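Local coordinates for major capsid protein (Faustovirus, PDB 5J7O) that probably builds the capsid of a large double-stranded DNA virus, as a trimer of double jelly-roll subunits, at residues 92-96 against 317-321; 440-444 against 583-587; 553-558 against 572-577. All coordinates share one frame; numbering follows the deposited sequence.

In the fold
Contact 1 comes first along the chain. It joins the end of strand 88-92 and the loop after it to the start of strand 320-326, and so closes a loop of 220 residues. Contact 2 opens only after contact 1 has closed. It brings the loop before strand 444-453 to the start of helix 586-589. Contact 3 is nested inside the loop that contact 2 closes, and it ties the exit of helix 542-552 to the turn after strand 567-570. Contacts 2 and 3 come within about 5 Å at their nearest atoms, and both touch the second subunit. Contact 1 stands apart, its centre about 31 Å from that of contact 2.

Contact 1: residues 92-96 against 317-321; sequences SIPQF and YGQRF
R320 grips the backbone carbonyl of I93 side-on, with two nitrogens on one oxygen. R320 NE lies 3.0 Å from I93 O, and R320 NH2 lies 3.2 Å from the same I93 O. Both donors come from the same face of the carbonyl plane. NE is tilted 24° from that plane, and NH2 stands well above it. The bonds are bent, with 148° at the NE hydrogen. The arginine chain is extended from CG to NE, which carries the guanidinium along the 92-96 loop. P94 O is a further oxygen close to R320 NH2, at 3.1 Å. NH1 bonds to I315 O and S312 OG, so all three guanidinium nitrogens find oxygens.

The packing begins at I93. Its side chain crosses that of R320 at about a right angle, and its CG2 lies over one face of the guanidinium. Y317 comes in beside I93 O, with CD1 3.4 Å from that oxygen. Backbone N of Q95 sits over one face of the Y317 ring, toward the rim. Q95 OE1 approaches Y317 CB at 3.4 Å. At the other end S92 OG meets F321 CE1 at 3.2 Å, while its hydrogen bond goes to N79.

S92 and F321 form an antiparallel non-hydrogen-bonded pair, with their side chains on the same face. In this double jelly-roll subunit they tie edge strand 88-92, outermost within this chain in its four-stranded antiparallel sheet, to neighbouring strand 320-326. F321 also pairs through its backbone with E192 of strand 186-193. I93 packs on F100 and M103 of strand 99-109 and on I396 of strand 389-401.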
ATOM      1  N   SER B  92      -9.249 -24.271  29.977  1.00 43.75           N
ATOM      2  CA  SER B  92     -10.072 -23.640  30.993  1.00 45.00           C
ATOM      3  C   SER B  92      -9.703 -22.166  31.092  1.00 45.37           C
ATOM      4  O   SER B  92      -8.550 -21.779  30.877  1.00 45.82           O
ATOM      5  CB  SER B  92      -9.888 -24.318  32.351  1.00 46.38           C
ATOM      6  OG  SER B  92     -10.468 -25.610  32.366  1.00 47.52           O
ATOM      7  N   ILE B  93     -10.696 -21.340  31.394  1.00 44.47           N
ATOM      8  CA  ILE B  93     -10.446 -19.921  31.635  1.00 43.21           C
ATOM      9  C   ILE B  93     -10.187 -19.761  33.128  1.00 44.23           C
ATOM     10  O   ILE B  93     -11.133 -19.796  33.928  1.00 44.27           O
ATOM     11  CB  ILE B  93     -11.617 -19.050  31.157  1.00 41.47           C
ATOM     12  CG1 ILE B  93     -11.905 -19.324  29.680  1.00 39.75           C
ATOM     13  CG2 ILE B  93     -11.301 -17.577  31.367  1.00 40.69           C
ATOM     14  CD1 ILE B  93     -13.096 -18.570  29.134  1.00 38.86           C
ATOM     15  N   PRO B  94      -8.931 -19.595  33.546  1.00 45.92           N
ATOM     16  CA  PRO B  94      -8.624 -19.600  34.979  1.00 46.67           C
ATOM     17  C   PRO B  94      -9.266 -18.426  35.697  1.00 49.06           C
ATOM     18  O   PRO B  94      -9.615 -17.404  35.103  1.00 49.26           O
ATOM     19  CB  PRO B  94      -7.092 -19.500  35.018  1.00 45.77           C
ATOM     20  CG  PRO B  94      -6.636 -19.866  33.639  1.00 45.11           C
ATOM     21  CD  PRO B  94      -7.725 -19.408  32.725  1.00 44.84           C
ATOM     22  N   GLN B  95      -9.427 -18.593  37.005  1.00 50.38           N
ATOM     23  CA  GLN B  95      -9.927 -17.519  37.849  1.00 51.10           C
ATOM     24  C   GLN B  95      -8.767 -16.597  38.204  1.00 46.29           C
ATOM     25  O   GLN B  95      -7.802 -17.022  38.848  1.00 42.69           O
ATOM     26  CB  GLN B  95     -10.583 -18.087  39.103  1.00 56.13           C
ATOM     27  CG  GLN B  95     -11.518 -17.118  39.797  1.00 60.52           C
ATOM     28  CD  GLN B  95     -12.472 -17.819  40.736  1.00 62.82           C
ATOM     29  OE1 GLN B  95     -13.552 -18.252  40.331  1.00 62.74           O
ATOM     30  NE2 GLN B  95     -12.082 -17.936  41.999  1.00 64.26           N
ATOM     31  N   PHE B  96      -8.854 -15.343  37.768  1.00 45.16           N
ATOM     32  CA  PHE B  96      -7.763 -14.399  37.967  1.00 44.55           C
ATOM     33  C   PHE B  96      -8.307 -13.004  38.248  1.00 46.91           C
ATOM     34  O   PHE B  96      -8.262 -12.531  39.388  1.00 48.08           O
ATOM     35  CB  PHE B  96      -6.845 -14.385  36.742  1.00 42.00           C
ATOM     36  CG  PHE B  96      -5.543 -13.669  36.961  1.00 39.83           C
ATOM     37  CD1 PHE B  96      -5.052 -13.459  38.239  1.00 39.66           C
ATOM     38  CD2 PHE B  96      -4.810 -13.202  35.882  1.00 39.41           C
ATOM     39  CE1 PHE B  96      -3.853 -12.798  38.435  1.00 38.88           C
ATOM     40  CE2 PHE B  96      -3.612 -12.540  36.072  1.00 38.69           C
ATOM     41  CZ  PHE B  96      -3.132 -12.338  37.350  1.00 38.33           C
ATOM     42  N   TYR B 317     -16.446 -20.208  37.266  1.00 67.25           N
ATOM     43  CA  TYR B 317     -15.267 -21.011  36.977  1.00 67.53           C
ATOM     44  C   TYR B 317     -15.594 -22.497  37.089  1.00 69.37           C
ATOM     45  O   TYR B 317     -16.451 -22.911  37.873  1.00 65.95           O
ATOM     46  CB  TYR B 317     -14.143 -20.626  37.944  1.00 67.88           C
ATOM     47  CG  TYR B 317     -12.856 -21.410  37.817  1.00 69.30           C
ATOM     48  CD1 TYR B 317     -12.205 -21.533  36.597  1.00 68.55           C
ATOM     49  CD2 TYR B 317     -12.269 -21.993  38.934  1.00 70.99           C
ATOM     50  CE1 TYR B 317     -11.020 -22.238  36.488  1.00 69.29           C
ATOM     51  CE2 TYR B 317     -11.086 -22.697  38.835  1.00 71.98           C
ATOM     52  CZ  TYR B 317     -10.466 -22.816  37.611  1.00 71.13           C
ATOM     53  OH  TYR B 317      -9.286 -23.518  37.510  1.00 71.66           O
ATOM     54  N   GLY B 318     -14.903 -23.304  36.284  1.00 73.60           N
ATOM     55  CA  GLY B 318     -15.141 -24.730  36.236  1.00 78.54           C
ATOM     56  C   GLY B 318     -16.162 -25.172  35.212  1.00 77.93           C
ATOM     57  O   GLY B 318     -16.260 -26.375  34.936  1.00 80.96           O
ATOM     58  N   GLN B 319     -16.930 -24.241  34.643  1.00 74.03           N
ATOM     59  CA  GLN B 319     -17.908 -24.545  33.607  1.00 78.80           C
ATOM     60  C   GLN B 319     -17.708 -23.666  32.377  1.00 73.08           C
ATOM     61  O   GLN B 319     -18.606 -23.572  31.534  1.00 73.54           O
ATOM     62  CB  GLN B 319     -19.329 -24.385  34.150  1.00 86.18           C
ATOM     63  CG  GLN B 319     -19.466 -23.253  35.155  1.00 91.61           C
ATOM     64  CD  GLN B 319     -20.908 -22.882  35.427  1.00 95.98           C
ATOM     65  OE1 GLN B 319     -21.346 -21.776  35.110  1.00 97.99           O
ATOM     66  NE2 GLN B 319     -21.653 -23.800  36.030  1.00 97.57           N
ATOM     67  N   ARG B 320     -16.550 -23.020  32.262  1.00 64.06           N
ATOM     68  CA  ARG B 320     -16.235 -22.126  31.158  1.00 57.18           C
ATOM     69  C   ARG B 320     -14.976 -22.622  30.461  1.00 53.12           C
ATOM     70  O   ARG B 320     -13.963 -22.892  31.117  1.00 52.90           O
ATOM     71  CB  ARG B 320     -16.052 -20.689  31.658  1.00 55.93           C
ATOM     72  CG  ARG B 320     -15.062 -20.550  32.806  1.00 55.36           C
ATOM     73  CD  ARG B 320     -15.129 -19.175  33.449  1.00 55.12           C
ATOM     74  NE  ARG B 320     -13.930 -18.887  34.232  1.00 55.02           N
ATOM     75  CZ  ARG B 320     -13.792 -17.832  35.027  1.00 55.39           C
ATOM     76  NH1 ARG B 320     -14.787 -16.964  35.157  1.00 55.11           N
ATOM     77  NH2 ARG B 320     -12.663 -17.647  35.697  1.00 55.58           N
ATOM     78  N   PHE B 321     -15.041 -22.754  29.138  1.00 49.62           N
ATOM     79  CA  PHE B 321     -13.937 -23.334  28.389  1.00 45.33           C
ATOM     80  C   PHE B 321     -13.808 -22.657  27.035  1.00 43.15           C
ATOM     81  O   PHE B 321     -14.778 -22.116  26.495  1.00 43.97           O
ATOM     82  CB  PHE B 321     -14.122 -24.842  28.180  1.00 43.94           C
ATOM     83  CG  PHE B 321     -14.239 -25.626  29.452  1.00 46.02           C
ATOM     84  CD1 PHE B 321     -13.107 -26.098  30.097  1.00 46.68           C
ATOM     85  CD2 PHE B 321     -15.481 -25.901  30.000  1.00 47.14           C
ATOM     86  CE1 PHE B 321     -13.213 -26.824  31.267  1.00 47.82           C
ATOM     87  CE2 PHE B 321     -15.592 -26.625  31.170  1.00 48.10           C
ATOM     88  CZ  PHE B 321     -14.457 -27.088  31.804  1.00 48.40           C
TER

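Contact 2: residues 440-444 against 583-587; sequences LKWPV and HVNIS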
ATOM      1  N   LEU B 440     -30.442 -18.618  11.068  1.00 60.99           N
ATOM      2  CA  LEU B 440     -30.810 -17.326  11.634  1.00 60.66           C
ATOM      3  C   LEU B 440     -31.986 -17.481  12.591  1.00 60.93           C
ATOM      4  O   LEU B 440     -33.074 -17.905  12.187  1.00 61.42           O
ATOM      5  CB  LEU B 440     -31.143 -16.343  10.516  1.00 60.76           C
ATOM      6  CG  LEU B 440     -29.998 -16.151   9.520  1.00 60.28           C
ATOM      7  CD1 LEU B 440     -30.298 -15.033   8.534  1.00 60.52           C
ATOM      8  CD2 LEU B 440     -28.710 -15.880  10.270  1.00 59.37           C
ATOM      9  N   LYS B 441     -31.764 -17.133  13.861  1.00 60.79           N
ATOM     10  CA  LYS B 441     -32.803 -17.168  14.880  1.00 62.55           C
ATOM     11  C   LYS B 441     -33.013 -15.844  15.597  1.00 62.54           C
ATOM     12  O   LYS B 441     -34.063 -15.668  16.227  1.00 65.21           O
ATOM     13  CB  LYS B 441     -32.487 -18.236  15.943  1.00 64.17           C
ATOM     14  CG  LYS B 441     -32.892 -19.654  15.575  1.00 66.42           C
ATOM     15  CD  LYS B 441     -31.859 -20.325  14.688  1.00 68.12           C
ATOM     16  CE  LYS B 441     -32.176 -21.800  14.504  1.00 68.77           C
ATOM     17  NZ  LYS B 441     -31.121 -22.500  13.723  1.00 68.19           N
ATOM     18  N   TRP B 442     -32.068 -14.919  15.522  1.00 59.59           N
ATOM     19  CA  TRP B 442     -32.035 -13.709  16.330  1.00 58.11           C
ATOM     20  C   TRP B 442     -31.872 -12.503  15.424  1.00 54.83           C
ATOM     21  O   TRP B 442     -31.639 -12.647  14.220  1.00 54.73           O
ATOM     22  CB  TRP B 442     -30.881 -13.809  17.344  1.00 60.51           C
ATOM     23  CG  TRP B 442     -31.031 -14.982  18.260  1.00 64.07           C
ATOM     24  CD1 TRP B 442     -32.199 -15.505  18.735  1.00 65.08           C
ATOM     25  CD2 TRP B 442     -29.981 -15.800  18.791  1.00 65.77           C
ATOM     26  NE1 TRP B 442     -31.941 -16.588  19.536  1.00 66.47           N
ATOM     27  CE2 TRP B 442     -30.588 -16.791  19.588  1.00 66.83           C
ATOM     28  CE3 TRP B 442     -28.588 -15.786  18.675  1.00 66.39           C
ATOM     29  CZ2 TRP B 442     -29.850 -17.760  20.265  1.00 67.85           C
ATOM     30  CZ3 TRP B 442     -27.857 -16.749  19.348  1.00 67.51           C
ATOM     31  CH2 TRP B 442     -28.489 -17.723  20.132  1.00 68.30           C
ATOM     32  N   PRO B 443     -32.021 -11.286  15.962  1.00 51.80           N
ATOM     33  CA  PRO B 443     -31.834 -10.093  15.123  1.00 50.06           C
ATOM     34  C   PRO B 443     -30.459 -10.084  14.474  1.00 46.31           C
ATOM     35  O   PRO B 443     -29.447 -10.358  15.120  1.00 45.60           O
ATOM     36  CB  PRO B 443     -31.998  -8.936  16.111  1.00 51.30           C
ATOM     37  CG  PRO B 443     -32.870  -9.477  17.162  1.00 52.00           C
ATOM     38  CD  PRO B 443     -32.487 -10.918  17.312  1.00 51.27           C
ATOM     39  N   VAL B 444     -30.432  -9.767  13.182  1.00 44.41           N
ATOM     40  CA  VAL B 444     -29.216  -9.812  12.380  1.00 42.31           C
ATOM     41  C   VAL B 444     -28.784  -8.389  12.061  1.00 40.00           C
ATOM     42  O   VAL B 444     -29.574  -7.594  11.539  1.00 39.10           O
ATOM     43  CB  VAL B 444     -29.423 -10.623  11.090  1.00 41.95           C
ATOM     44  CG1 VAL B 444     -28.153 -10.617  10.255  1.00 41.83           C
ATOM     45  CG2 VAL B 444     -29.848 -12.046  11.421  1.00 41.96           C
ATOM     46  N   HIS B 583     -31.457  -3.651  12.653  1.00 42.75           N
ATOM     47  CA  HIS B 583     -31.349  -5.102  12.566  1.00 42.12           C
ATOM     48  C   HIS B 583     -32.544  -5.641  11.793  1.00 42.81           C
ATOM     49  O   HIS B 583     -33.528  -4.935  11.555  1.00 43.17           O
ATOM     50  CB  HIS B 583     -31.273  -5.745  13.954  1.00 42.72           C
ATOM     51  CG  HIS B 583     -32.452  -5.442  14.826  1.00 42.01           C
ATOM     52  ND1 HIS B 583     -32.487  -4.362  15.682  1.00 43.20           N
ATOM     53  CD2 HIS B 583     -33.638  -6.079  14.976  1.00 42.76           C
ATOM     54  CE1 HIS B 583     -33.644  -4.346  16.321  1.00 43.80           C
ATOM     55  NE2 HIS B 583     -34.360  -5.376  15.911  1.00 43.20           N
ATOM     56  N   VAL B 584     -32.438  -6.905  11.397  1.00 45.47           N
ATOM     57  CA  VAL B 584     -33.560  -7.652  10.840  1.00 49.41           C
ATOM     58  C   VAL B 584     -34.229  -8.400  11.984  1.00 54.24           C
ATOM     59  O   VAL B 584     -33.578  -9.166  12.701  1.00 53.67           O
ATOM     60  CB  VAL B 584     -33.101  -8.622   9.742  1.00 48.66           C
ATOM     61  CG1 VAL B 584     -34.250  -9.523   9.318  1.00 47.61           C
ATOM     62  CG2 VAL B 584     -32.567  -7.857   8.552  1.00 48.44           C
ATOM     63  N   ASN B 585     -35.528  -8.182  12.155  1.00 60.16           N
ATOM     64  CA  ASN B 585     -36.226  -8.689  13.323  1.00 65.48           C
ATOM     65  C   ASN B 585     -36.555 -10.173  13.167  1.00 65.06           C
ATOM     66  O   ASN B 585     -36.537 -10.729  12.069  1.00 64.72           O
ATOM     67  CB  ASN B 585     -37.481  -7.865  13.569  1.00 71.96           C
ATOM     68  CG  ASN B 585     -38.487  -7.995  12.427  1.00 79.23           C
ATOM     69  OD1 ASN B 585     -38.604  -9.055  11.810  1.00 84.28           O
ATOM     70  ND2 ASN B 585     -39.202  -6.917  12.134  1.00 81.66           N
ATOM     71  N   ILE B 586     -36.847 -10.810  14.304  1.00 65.97           N
ATOM     72  CA  ILE B 586     -36.822 -12.271  14.383  1.00 66.15           C
ATOM     73  C   ILE B 586     -37.930 -12.890  13.542  1.00 64.88           C
ATOM     74  O   ILE B 586     -37.750 -13.964  12.955  1.00 64.78           O
ATOM     75  CB  ILE B 586     -36.900 -12.723  15.853  1.00 68.58           C
ATOM     76  CG1 ILE B 586     -35.674 -12.232  16.620  1.00 69.65           C
ATOM     77  CG2 ILE B 586     -37.020 -14.240  15.956  1.00 69.75           C
ATOM     78  CD1 ILE B 586     -35.451 -12.927  17.949  1.00 71.26           C
ATOM     79  N   SER B 587     -39.087 -12.230  13.463  1.00 63.74           N
ATOM     80  CA  SER B 587     -40.184 -12.759  12.661  1.00 62.73           C
ATOM     81  C   SER B 587     -39.746 -12.980  11.221  1.00 59.59           C
ATOM     82  O   SER B 587     -40.005 -14.037  10.634  1.00 58.80           O
ATOM     83  CB  SER B 587     -41.381 -11.811  12.724  1.00 64.39           C
ATOM     84  OG  SER B 587     -41.047 -10.534  12.207  1.00 64.74           O
TER
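I586 and P443 form the apolar centre of this contact, where a loop of the double jelly-roll meets the first turn of helix 586-589. The two side chains cross obliquely. I586 CG1 reaches P443 CD at 3.5 Å, and I586 CD1 packs beside the same carbon. CG1 stands anti to the carbonyl carbon of I586 (chi1 -63°), which turns this branch to the proline. I586 CD1 also lies at the edge of the W442 ring, 4.2 Å from W442 CD1. The other branch, CG2, rests against K441 O.

H583 takes the other end of the proline. The two side chains lie side by side and point the same way, with H583 CD2 3.5 Å from P443 CB. Next to them V444 and V584 touch loosely through their CB atoms. V444 packs on A613 and C615 of strand 607-620, and V584 packs on F592 of strand 592-597.

The polar part is a single antiparallel bridge between V444 and V584, a hydrogen-bonded pair. V584 N donates to V444 O at 2.9 Å. V444 N donates to V584 O at 3.2 Å. P443 CA adds a CA-H...O contact to V584 O. The touching parts run nearly antiparallel, 168° apart.

The second subunit, another copy of the protein, reaches this contact. H583 NE2 bonds to D16 of that subunit, and A15 of the second subunit packs on P443 and I586. N585 is the N-cap of the helix. Its OD1 receives R588 N and also S587 OG, which sits above the amide plane at 2.9 Å from N585 OD1.

Contact 3: residues 553-558 against 572-577; sequences YGSFNL and CLYPGT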
ATOM      1  N   TYR B 553     -20.537   2.512   4.447  1.00 28.06           N
ATOM      2  CA  TYR B 553     -20.824   2.284   5.855  1.00 28.77           C
ATOM      3  C   TYR B 553     -19.569   1.910   6.636  1.00 29.26           C
ATOM      4  O   TYR B 553     -18.538   1.537   6.070  1.00 29.79           O
ATOM      5  CB  TYR B 553     -21.864   1.174   6.020  1.00 28.75           C
ATOM      6  CG  TYR B 553     -23.238   1.508   5.487  1.00 30.55           C
ATOM      7  CD1 TYR B 553     -23.573   1.254   4.164  1.00 30.72           C
ATOM      8  CD2 TYR B 553     -24.208   2.061   6.313  1.00 29.76           C
ATOM      9  CE1 TYR B 553     -24.830   1.551   3.677  1.00 31.69           C
ATOM     10  CE2 TYR B 553     -25.467   2.361   5.835  1.00 30.96           C
ATOM     11  CZ  TYR B 553     -25.774   2.104   4.517  1.00 32.37           C
ATOM     12  OH  TYR B 553     -27.028   2.402   4.036  1.00 32.39           O
ATOM     13  N   GLY B 554     -19.675   2.018   7.961  1.00 28.94           N
ATOM     14  CA  GLY B 554     -18.721   1.422   8.869  1.00 29.23           C
ATOM     15  C   GLY B 554     -17.478   2.231   9.168  1.00 32.50           C
ATOM     16  O   GLY B 554     -16.840   1.986  10.201  1.00 37.35           O
ATOM     17  N   SER B 555     -17.101   3.167   8.305  1.00 32.06           N
ATOM     18  CA  SER B 555     -15.912   4.017   8.508  1.00 33.85           C
ATOM     19  C   SER B 555     -14.690   3.098   8.607  1.00 38.08           C
ATOM     20  O   SER B 555     -14.595   2.116   7.855  1.00 39.96           O
ATOM     21  CB  SER B 555     -16.131   4.930   9.701  1.00 33.91           C
ATOM     22  OG  SER B 555     -14.923   5.555  10.094  1.00 35.15           O
ATOM     23  N   PHE B 556     -13.753   3.371   9.519  1.00 37.68           N
ATOM     24  CA  PHE B 556     -12.539   2.571   9.635  1.00 37.02           C
ATOM     25  C   PHE B 556     -12.797   1.165  10.165  1.00 38.78           C
ATOM     26  O   PHE B 556     -11.867   0.351  10.184  1.00 40.33           O
ATOM     27  CB  PHE B 556     -11.521   3.282  10.534  1.00 34.36           C
ATOM     28  CG  PHE B 556     -12.054   3.637  11.895  1.00 33.49           C
ATOM     29  CD1 PHE B 556     -12.043   2.706  12.922  1.00 33.06           C
ATOM     30  CD2 PHE B 556     -12.552   4.905  12.152  1.00 32.73           C
ATOM     31  CE1 PHE B 556     -12.530   3.029  14.174  1.00 31.68           C
ATOM     32  CE2 PHE B 556     -13.038   5.233  13.403  1.00 32.25           C
ATOM     33  CZ  PHE B 556     -13.027   4.293  14.414  1.00 31.88           C
ATOM     34  N   ASN B 557     -14.022   0.861  10.596  1.00 38.30           N
ATOM     35  CA  ASN B 557     -14.332  -0.469  11.104  1.00 39.12           C
ATOM     36  C   ASN B 557     -14.682  -1.454  10.000  1.00 38.53           C
ATOM     37  O   ASN B 557     -14.666  -2.666  10.242  1.00 39.98           O
ATOM     38  CB  ASN B 557     -15.487  -0.399  12.104  1.00 43.38           C
ATOM     39  CG  ASN B 557     -15.058   0.139  13.454  1.00 46.85           C
ATOM     40  OD1 ASN B 557     -13.931  -0.090  13.898  1.00 48.87           O
ATOM     41  ND2 ASN B 557     -15.958   0.853  14.119  1.00 47.55           N
ATOM     42  N   LEU B 558     -14.997  -0.969   8.803  1.00 36.42           N
ATOM     43  CA  LEU B 558     -15.356  -1.823   7.677  1.00 33.85           C
ATOM     44  C   LEU B 558     -14.400  -1.528   6.530  1.00 36.08           C
ATOM     45  O   LEU B 558     -14.430  -0.435   5.953  1.00 37.49           O
ATOM     46  CB  LEU B 558     -16.809  -1.601   7.260  1.00 31.88           C
ATOM     47  CG  LEU B 558     -17.349  -2.544   6.186  1.00 29.18           C
ATOM     48  CD1 LEU B 558     -16.972  -3.985   6.501  1.00 29.01           C
ATOM     49  CD2 LEU B 558     -18.857  -2.400   6.060  1.00 25.81           C
ATOM     50  N   CYS B 572     -27.741  -2.441   9.409  1.00 36.51           N
ATOM     51  CA  CYS B 572     -27.597  -1.429  10.444  1.00 37.10           C
ATOM     52  C   CYS B 572     -26.852  -0.231   9.871  1.00 37.62           C
ATOM     53  O   CYS B 572     -26.217  -0.313   8.816  1.00 37.27           O
ATOM     54  CB  CYS B 572     -26.856  -1.973  11.673  1.00 37.66           C
ATOM     55  SG  CYS B 572     -25.138  -2.435  11.364  1.00 38.42           S
ATOM     56  N   LEU B 573     -26.937   0.892  10.584  1.00 37.87           N
ATOM     57  CA  LEU B 573     -26.304   2.116  10.107  1.00 36.27           C
ATOM     58  C   LEU B 573     -24.810   2.147  10.395  1.00 36.65           C
ATOM     59  O   LEU B 573     -24.054   2.767   9.639  1.00 36.95           O
ATOM     60  CB  LEU B 573     -26.975   3.339  10.732  1.00 32.43           C
ATOM     61  CG  LEU B 573     -28.358   3.714  10.200  1.00 31.80           C
ATOM     62  CD1 LEU B 573     -28.893   4.936  10.927  1.00 30.08           C
ATOM     63  CD2 LEU B 573     -28.301   3.960   8.700  1.00 31.81           C
ATOM     64  N   TYR B 574     -24.363   1.497  11.466  1.00 36.93           N
ATOM     65  CA  TYR B 574     -22.968   1.572  11.901  1.00 38.39           C
ATOM     66  C   TYR B 574     -22.461   0.184  12.261  1.00 38.66           C
ATOM     67  O   TYR B 574     -22.275  -0.145  13.439  1.00 38.35           O
ATOM     68  CB  TYR B 574     -22.825   2.542  13.076  1.00 38.52           C
ATOM     69  CG  TYR B 574     -23.404   3.902  12.771  1.00 38.36           C
ATOM     70  CD1 TYR B 574     -22.716   4.803  11.971  1.00 36.47           C
ATOM     71  CD2 TYR B 574     -24.646   4.277  13.264  1.00 39.55           C
ATOM     72  CE1 TYR B 574     -23.242   6.043  11.679  1.00 37.37           C
ATOM     73  CE2 TYR B 574     -25.181   5.517  12.977  1.00 40.61           C
ATOM     74  CZ  TYR B 574     -24.474   6.396  12.184  1.00 40.12           C
ATOM     75  OH  TYR B 574     -25.000   7.634  11.895  1.00 43.20           O
ATOM     76  N   PRO B 575     -22.213  -0.659  11.259  1.00 38.62           N
ATOM     77  CA  PRO B 575     -21.583  -1.961  11.532  1.00 39.71           C
ATOM     78  C   PRO B 575     -20.193  -1.771  12.118  1.00 40.92           C
ATOM     79  O   PRO B 575     -19.342  -1.091  11.539  1.00 41.94           O
ATOM     80  CB  PRO B 575     -21.540  -2.626  10.150  1.00 38.79           C
ATOM     81  CG  PRO B 575     -21.588  -1.494   9.182  1.00 38.49           C
ATOM     82  CD  PRO B 575     -22.452  -0.451   9.821  1.00 38.64           C
ATOM     83  N   GLY B 576     -19.973  -2.369  13.285  1.00 41.52           N
ATOM     84  CA  GLY B 576     -18.718  -2.241  14.008  1.00 42.06           C
ATOM     85  C   GLY B 576     -18.812  -1.499  15.324  1.00 42.11           C
ATOM     86  O   GLY B 576     -17.826  -1.491  16.082  1.00 42.82           O
ATOM     87  N   THR B 577     -19.939  -0.868  15.638  1.00 42.37           N
ATOM     88  CA  THR B 577     -20.122  -0.155  16.891  1.00 42.37           C
ATOM     89  C   THR B 577     -20.984  -0.976  17.842  1.00 41.84           C
ATOM     90  O   THR B 577     -21.817  -1.779  17.418  1.00 42.76           O
ATOM     91  CB  THR B 577     -20.768   1.211  16.651  1.00 43.96           C
ATOM     92  OG1 THR B 577     -22.010   1.036  15.960  1.00 47.65           O
ATOM     93  CG2 THR B 577     -19.849   2.090  15.815  1.00 42.62           C
TER
HETATM   94  O   HOH W   1     -21.266   3.833   9.273  1.00 40.90           O
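P575 packs against Y553 and is the bump of this contact. It is the second residue of a type II beta turn from Y574 to T577. Its ring pushes toward the bend where the chain leaves helix 542-552. The hollow is made by Y553 CB, G554 CA and L558 CD2. P575 CG is 4.1 Å from Y553 CB and 4.2 Å from L558 CD2. F568 and N570 of strand 567-570 also touch the proline.

Two glycines shape the backbones here. G554 has a positive phi, a CB on it would run into L558 CB of its own segment, and its CA lies 3.7 Å from P575 O. G576 is the third residue of the turn; a CB there would clash with N557 CB. N557 lies in the short 3-10 segment 556-557, and its ND2 is 3.6 Å from G576 O.

The Y553 ring lies beside C572 and L573, just before the turn. CG stands anti to the carbonyl carbon of Y553 (chi1 -66°). This sets the ring against L573, with Y553 CE2 4.3 Å from L573 CD2. L573 O sits in the ring plane at its edge, 3.4 Å from Y553 CD2. The hydroxyl goes on to Y73 of the third subunit. L573 packs on Y71 of the third subunit and on L58 of the second, so the contact lies where the three subunits of the trimer meet.

No direct hydrogen bond crosses between the segments. One water bridges instead, accepting from G554 N and donating to L573 O. Within the turn, Y574 O takes two donors from T577: the backbone N, and OG1 in the carbonyl plane at 2.8 Å from Y574 O.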